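Local atomic coordinates of O-succinylhomoserine sulfhydrylase (Mycobacterium tuberculosis, PDB entry 3NDN), a protein that probably catalyses the pyridoxal 5'-phosphate-dependent formation of L-homocysteine from O-succinyl-L-homoserine and hydrogen sulfide in methionine biosynthesis. Residues Gln180-Ile185 with Tyr315-Arg320; Pro208-Gly213 with Gln321-Gly326. One frame throughout, in Å; residues are numbered along the deposited sequence.

Overall arrangement
Both contacts join the part of the chain built on the seven-stranded sheet to the run between the first two strands of the five-stranded sheet, and their centres lie about 10 Å apart. Helix 315-321 connects them: interaction 1 uses its flank, interaction 2 its last residue and the glycine-rich loop beyond. Each is partly buried, but interaction 1 lies farther from the centre of the chain, about 17 Å against 12 Å. Its chemistry is apolar packing of two leucines and an alanine, edged by a weak salt bridge; interaction 2 rests on one straight main-chain hydrogen bond and three bridging waters. Gln321 of the second contact also reaches the first, its amide pairing with Val183 O and Ile185 N.

Interaction 1. Residues Gln180-Ile185 with Tyr315-Arg320; sequences QSLVDI and YDLAKR
In this fold type I PLP enzyme, the loop leading from strand 169-173 of the seven-stranded sheet into helix 185-194 packs against one flank of helix 315-321, which precedes strand 328-333 of the other sheet. Leucines make the centre. Leu182 points at the helix, its CG anti to the carbonyl carbon, and brings CD1 to 3.8 Å from Ala318 CB, with the Ala318 N just as near. Leu317 answers from the helix with CG anti to its own backbone N (chi1 173°), and its two methyls meet different partners: CD2 sits 3.9 Å from Leu182 CB, whereas CD1 lies 3.9 Å from Asp184 CG. Asp184 is the N-cap of helix 185-194, its OD1 taking a weak hydrogen bond from Ala187 N. The other carboxylate oxygen turns to the more exposed side of the contact, where Arg320, its chain bent at chi2 and chi3, lays its guanidinium over Leu317 CA. Arg320 NH2 stands 3.4 Å from Asp184 OD2 in a salt bridge whose hydrogen bond is weak, with an N-H...O angle of 138° and the two planes 37° apart. A water bridges the pair, donating to Asp184 OD1 at 2.7 Å and accepting a longer bond from Arg320 NE. That water and Asp184 OD2 both meet the guanidinium at its edge, in its plane, one at NE and the other at NH2.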
# COMPACT_ATOMS: atom_id res chain seq x y z
N GLN A 180 12.03 -16.66 31.16
CA GLN A 180 11.21 -15.67 31.88
C GLN A 180 11.75 -15.29 33.29
O GLN A 180 10.98 -15.14 34.25
CB GLN A 180 9.71 -16.04 31.87
CG GLN A 180 9.20 -16.59 30.50
CD GLN A 180 7.68 -16.50 30.27
OE1 GLN A 180 6.99 -15.69 30.87
NE2 GLN A 180 7.17 -17.32 29.34
N SER A 181 13.08 -15.17 33.38
CA SER A 181 13.78 -14.64 34.55
C SER A 181 13.62 -13.12 34.59
O SER A 181 13.59 -12.48 33.53
CB SER A 181 15.27 -15.03 34.46
OG SER A 181 16.06 -14.42 35.47
N LEU A 182 13.54 -12.54 35.79
CA LEU A 182 13.34 -11.08 35.94
C LEU A 182 14.58 -10.29 36.42
O LEU A 182 15.47 -10.84 37.07
CB LEU A 182 12.15 -10.76 36.87
CG LEU A 182 10.80 -11.48 36.71
CD1 LEU A 182 9.72 -10.79 37.53
CD2 LEU A 182 10.34 -11.57 35.27
N VAL A 183 14.61 -9.00 36.08
CA VAL A 183 15.59 -8.04 36.63
C VAL A 183 14.82 -6.99 37.47
O VAL A 183 13.77 -6.52 37.05
CB VAL A 183 16.38 -7.34 35.49
CG1 VAL A 183 17.35 -6.29 36.04
CG2 VAL A 183 17.14 -8.37 34.63
N ASP A 184 15.33 -6.66 38.66
CA ASP A 184 14.70 -5.66 39.55
C ASP A 184 14.97 -4.24 39.01
O ASP A 184 16.06 -3.70 39.24
CB ASP A 184 15.26 -5.82 40.98
CG ASP A 184 14.43 -5.08 42.05
OD1 ASP A 184 13.93 -3.97 41.81
OD2 ASP A 184 14.34 -5.59 43.19
N ILE A 185 14.00 -3.64 38.32
CA ILE A 185 14.25 -2.36 37.60
C ILE A 185 14.69 -1.20 38.53
O ILE A 185 15.72 -0.56 38.28
CB ILE A 185 13.04 -1.93 36.69
CG1 ILE A 185 12.75 -2.98 35.62
CG2 ILE A 185 13.28 -0.55 36.02
CD1 ILE A 185 11.36 -2.80 34.92
N TYR A 315 7.83 -14.27 41.84
CA TYR A 315 6.43 -13.81 41.80
C TYR A 315 6.20 -12.45 42.49
O TYR A 315 5.47 -11.60 41.96
CB TYR A 315 5.50 -14.86 42.40
CG TYR A 315 4.03 -14.50 42.40
CD1 TYR A 315 3.31 -14.41 41.20
CD2 TYR A 315 3.35 -14.27 43.61
CE1 TYR A 315 1.94 -14.08 41.21
CE2 TYR A 315 1.99 -13.94 43.62
CZ TYR A 315 1.30 -13.86 42.42
OH TYR A 315 -0.04 -13.55 42.44
N ASP A 316 6.78 -12.27 43.68
CA ASP A 316 6.59 -11.01 44.40
C ASP A 316 7.15 -9.80 43.62
O ASP A 316 6.53 -8.74 43.63
CB ASP A 316 7.18 -11.06 45.82
CG ASP A 316 6.35 -11.94 46.77
OD1 ASP A 316 5.17 -12.25 46.49
OD2 ASP A 316 6.90 -12.31 47.84
N LEU A 317 8.29 -9.98 42.96
CA LEU A 317 8.87 -8.94 42.09
C LEU A 317 8.01 -8.67 40.85
O LEU A 317 7.83 -7.51 40.46
CB LEU A 317 10.31 -9.29 41.68
CG LEU A 317 10.98 -8.38 40.64
CD1 LEU A 317 11.07 -6.92 41.12
CD2 LEU A 317 12.37 -8.89 40.24
N ALA A 318 7.48 -9.72 40.24
CA ALA A 318 6.54 -9.57 39.11
C ALA A 318 5.32 -8.72 39.48
O ALA A 318 4.91 -7.83 38.71
CB ALA A 318 6.11 -10.94 38.59
N LYS A 319 4.77 -8.97 40.67
CA LYS A 319 3.60 -8.20 41.17
C LYS A 319 3.95 -6.74 41.50
O LYS A 319 3.09 -5.87 41.41
CB LYS A 319 2.95 -8.88 42.39
CG LYS A 319 2.27 -10.25 42.12
CD LYS A 319 0.94 -10.16 41.34
CE LYS A 319 -0.23 -9.72 42.22
NZ LYS A 319 -1.51 -9.71 41.44
N ARG A 320 5.21 -6.49 41.87
CA ARG A 320 5.70 -5.15 42.19
C ARG A 320 5.84 -4.25 40.95
O ARG A 320 5.50 -3.08 41.00
CB ARG A 320 7.08 -5.21 42.88
CG ARG A 320 7.07 -5.31 44.37
CD ARG A 320 8.30 -4.64 45.01
NE ARG A 320 9.61 -5.14 44.58
CZ ARG A 320 10.17 -6.29 44.97
NH1 ARG A 320 9.52 -7.11 45.80
NH2 ARG A 320 11.37 -6.63 44.53
O HOH W 1 11.56 -3.26 42.76

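Interaction 2. Residues Pro208-Gly213 with Gln321-Gly326; sequences PLLQQG and QMSGGG
The short helix 207-210 and the turn after it, following strand 198-202 of the seven-stranded sheet, pack on the loop between helix 315-321 and strand 328-333 of the five-stranded sheet. Leu209 turns its side chain to helix 277-296 and offers its carbonyl to a bridging water, which donates to Leu209 O at 2.9 Å and also bonds Ser323 OG. Leu210 carries the contact. Its carbonyl accepts Ser323 N at 2.9 Å, nearly straight at 163° and in the carbonyl plane, and Met322 CA adds a CA-H contact, 3.3 Å from Leu210 O. With CG anti to the carbonyl carbon (chi1 -53°), Leu210 brings CD1 to 3.8 Å from Gly326 CA, and CD2 reaches Ser323 OG. Gln211 extends alongside Gln321, both chains pointing the same way but with amide planes 84° apart. Gln211 OE1 touches Met322 CG at 3.5 Å and is joined to Gln321 NE2 through a water that donates to it. Gln211 NE2 bonds Asn203 OD1 and Thr174 O; Gln321 NE2 also donates to Val183 O, and Gln321 OE1 accepts Ile185 N. Another water links Gln212 N to Gln321 O, each at 2.8 Å. The one direct bond is thus backbone to backbone, the waters link backbone and side-chain atoms alike, and the buried Gly324 O finds no polar partner.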
# COMPACT_ATOMS: atom_id res chain seq x y z
N PRO A 208 4.10 -1.50 26.61
CA PRO A 208 3.84 -0.34 27.49
C PRO A 208 2.55 -0.45 28.31
O PRO A 208 2.30 0.36 29.22
CB PRO A 208 3.75 0.85 26.51
CG PRO A 208 3.68 0.27 25.15
CD PRO A 208 4.27 -1.11 25.20
N LEU A 209 1.75 -1.46 28.02
CA LEU A 209 0.50 -1.61 28.75
C LEU A 209 0.70 -2.35 30.08
O LEU A 209 -0.09 -2.16 31.01
CB LEU A 209 -0.55 -2.29 27.87
CG LEU A 209 -1.33 -1.40 26.90
CD1 LEU A 209 -0.45 -0.52 26.01
CD2 LEU A 209 -2.22 -2.26 26.06
N LEU A 210 1.73 -3.19 30.17
CA LEU A 210 1.90 -4.03 31.38
C LEU A 210 3.09 -3.68 32.29
O LEU A 210 3.15 -4.14 33.43
CB LEU A 210 1.93 -5.52 31.01
CG LEU A 210 0.78 -6.09 30.18
CD1 LEU A 210 0.99 -7.58 29.97
CD2 LEU A 210 -0.60 -5.82 30.83
N GLN A 211 4.03 -2.87 31.79
CA GLN A 211 5.25 -2.49 32.53
C GLN A 211 5.73 -1.11 32.05
O GLN A 211 5.95 -0.92 30.85
CB GLN A 211 6.35 -3.54 32.32
CG GLN A 211 7.65 -3.28 33.10
CD GLN A 211 8.57 -4.49 33.09
OE1 GLN A 211 8.69 -5.19 34.09
NE2 GLN A 211 9.24 -4.73 31.97
N GLN A 212 5.89 -0.17 32.98
CA GLN A 212 6.28 1.22 32.62
C GLN A 212 7.58 1.70 33.28
O GLN A 212 7.63 1.96 34.50
CB GLN A 212 5.11 2.18 32.87
CG GLN A 212 4.01 2.02 31.82
CD GLN A 212 2.95 3.09 31.89
OE1 GLN A 212 2.16 3.12 32.84
NE2 GLN A 212 2.91 3.96 30.87
N GLY A 213 8.63 1.82 32.48
CA GLY A 213 9.97 2.11 33.00
C GLY A 213 10.28 3.54 33.42
O GLY A 213 11.09 3.76 34.33
N GLN A 321 6.34 -4.80 39.84
CA GLN A 321 6.69 -3.97 38.66
C GLN A 321 5.88 -4.22 37.36
O GLN A 321 6.01 -3.45 36.40
CB GLN A 321 8.21 -4.00 38.38
CG GLN A 321 8.77 -5.31 37.82
CD GLN A 321 10.30 -5.30 37.69
OE1 GLN A 321 10.99 -4.52 38.34
NE2 GLN A 321 10.82 -6.20 36.85
N MET A 322 5.08 -5.29 37.34
CA MET A 322 4.21 -5.60 36.19
C MET A 322 2.73 -5.64 36.61
O MET A 322 2.41 -6.02 37.74
CB MET A 322 4.57 -6.95 35.56
CG MET A 322 6.05 -7.17 35.26
SD MET A 322 6.38 -8.84 34.62
CE MET A 322 5.77 -8.71 32.93
N SER A 323 1.83 -5.29 35.68
CA SER A 323 0.37 -5.32 35.92
C SER A 323 -0.33 -6.56 35.32
O SER A 323 -1.55 -6.72 35.48
CB SER A 323 -0.30 -4.02 35.44
OG SER A 323 -0.30 -3.90 34.02
N GLY A 324 0.45 -7.41 34.66
CA GLY A 324 0.01 -8.70 34.12
C GLY A 324 1.22 -9.52 33.71
O GLY A 324 2.32 -8.98 33.59
N GLY A 325 1.04 -10.84 33.52
CA GLY A 325 2.15 -11.73 33.15
C GLY A 325 2.67 -11.61 31.72
O GLY A 325 3.85 -11.89 31.45
N GLY A 326 1.81 -11.20 30.79
CA GLY A 326 2.20 -11.10 29.38
C GLY A 326 1.44 -12.08 28.49
O GLY A 326 0.41 -12.62 28.91
O HOH W 2 0.59 -1.39 33.69
O HOH W 3 9.65 -7.81 34.53
O HOH W 4 5.34 -0.86 35.67